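Local coordinates for spindle pole body-associated protein VIK1 (Candida glabrata, PDB 4GKP), which is the noncatalytic partner of the kinesin Kar3 and probably binds microtubules, here represented by its truncated neck and C-terminal motor homology domain, at residues T157-T160 / L161-T165. Residues are numbered along the deposited sequence; the frame is centred on the assembly and turned at random.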
# COMPACT_ATOMS: atom_id res chain seq x y z
N THR A 157 -15.65 -6.38 -10.88
CA THR A 157 -15.16 -6.18 -12.23
C THR A 157 -13.64 -6.37 -12.38
O THR A 157 -12.85 -5.81 -11.60
CB THR A 157 -15.54 -4.76 -12.70
OG1 THR A 157 -16.92 -4.51 -12.40
CG2 THR A 157 -15.27 -4.55 -14.21
N LEU A 158 -13.24 -7.13 -13.39
CA LEU A 158 -11.82 -7.38 -13.63
C LEU A 158 -11.44 -6.76 -14.96
O LEU A 158 -12.17 -6.89 -15.94
CB LEU A 158 -11.53 -8.89 -13.60
CG LEU A 158 -10.10 -9.39 -13.85
CD1 LEU A 158 -9.81 -10.67 -13.08
CD2 LEU A 158 -9.86 -9.59 -15.35
N ILE A 159 -10.32 -6.05 -14.99
CA ILE A 159 -9.75 -5.56 -16.23
C ILE A 159 -8.30 -6.02 -16.31
O ILE A 159 -7.69 -6.37 -15.30
CB ILE A 159 -9.84 -4.02 -16.37
CG1 ILE A 159 -8.95 -3.29 -15.35
CG2 ILE A 159 -11.29 -3.54 -16.36
CD1 ILE A 159 -8.74 -1.82 -15.66
N THR A 160 -7.75 -6.01 -17.52
CA THR A 160 -6.30 -6.07 -17.67
C THR A 160 -5.81 -4.65 -17.69
O THR A 160 -6.50 -3.76 -18.16
CB THR A 160 -5.88 -6.79 -18.96
OG1 THR A 160 -6.50 -6.14 -20.09
CG2 THR A 160 -6.32 -8.26 -18.91
N LEU A 161 -4.61 -4.43 -17.19
CA LEU A 161 -4.10 -3.06 -17.08
C LEU A 161 -4.01 -2.29 -18.39
O LEU A 161 -4.13 -1.06 -18.39
CB LEU A 161 -2.74 -3.05 -16.39
CG LEU A 161 -2.67 -3.39 -14.92
CD1 LEU A 161 -1.28 -2.99 -14.45
CD2 LEU A 161 -3.75 -2.66 -14.13
N ASP A 162 -3.78 -2.98 -19.51
CA ASP A 162 -3.74 -2.28 -20.80
C ASP A 162 -5.12 -1.75 -21.23
O ASP A 162 -5.23 -0.99 -22.19
CB ASP A 162 -3.09 -3.12 -21.89
CG ASP A 162 -3.82 -4.43 -22.14
OD1 ASP A 162 -4.23 -5.09 -21.16
OD2 ASP A 162 -3.96 -4.81 -23.33
N GLU A 163 -6.18 -2.15 -20.52
CA GLU A 163 -7.49 -1.60 -20.79
C GLU A 163 -7.63 -0.16 -20.26
O GLU A 163 -8.57 0.54 -20.64
CB GLU A 163 -8.60 -2.50 -20.21
CG GLU A 163 -8.83 -3.76 -21.01
CD GLU A 163 -9.90 -4.63 -20.40
OE1 GLU A 163 -11.04 -4.56 -20.87
OE2 GLU A 163 -9.62 -5.34 -19.42
N ILE A 164 -6.71 0.27 -19.40
CA ILE A 164 -6.70 1.66 -18.95
C ILE A 164 -6.14 2.55 -20.07
O ILE A 164 -4.97 2.42 -20.47
CB ILE A 164 -5.93 1.88 -17.62
CG1 ILE A 164 -6.28 0.79 -16.61
CG2 ILE A 164 -6.31 3.22 -17.01
CD1 ILE A 164 -5.21 0.56 -15.57
N THR A 165 -7.00 3.42 -20.58
CA THR A 165 -6.68 4.36 -21.65
C THR A 165 -7.14 5.76 -21.23
O THR A 165 -7.81 5.90 -20.19
CB THR A 165 -7.38 3.95 -22.97
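L161 opens a short 3-10 segment, 161-163, that turns the chain out of strand 159-160 and brings E163 back onto T160. The leucine side chain leaves the turn pointing away from 157-160, and the residue is buried against L101, F104 and F188, a site that suits a branched apolar group.

D162, on the exposed side, carries its carboxylate back beside T160. D162 CG and T160 OG1 each lie between their own backbone N and carbonyl carbon (chi1 60° and 56°), and the two side chains run alongside each other. T160 OG1 donates to D162 OD1 at 2.7 Å, meeting the oxygen on its syn side but well out of the carboxylate plane. Aspartate thus offers a carboxylate acceptor two residues on from the threonine's hydroxyl donor.

E163 grips the same threonine twice. Its N donates to T160 O at 2.9 Å, closing the 3-10 turn. Its side chain, extended beyond CG, is long enough to reach back three residues, and OE2 accepts T160 N at 2.7 Å through the anti lone pair. This resembles the glutamate-to-backbone half of a capping box; the other half is missing, since E163 N bonds to T160 O rather than OG1.

I164 N bonds to L161 O at 3.1 Å, while its CG1 meets I159 CD1 at 3.7 Å, the side chains crossing nearly at right angles. Isoleucine suits this partly exposed apolar spot between I159 and L101.

In the kinesin motor-like fold, strand 159-160 runs antiparallel to strand 112-121, with I159 and L161 bonded through their backbones to L116 and I114. L161 and I164 join this sheet to helix 96-107.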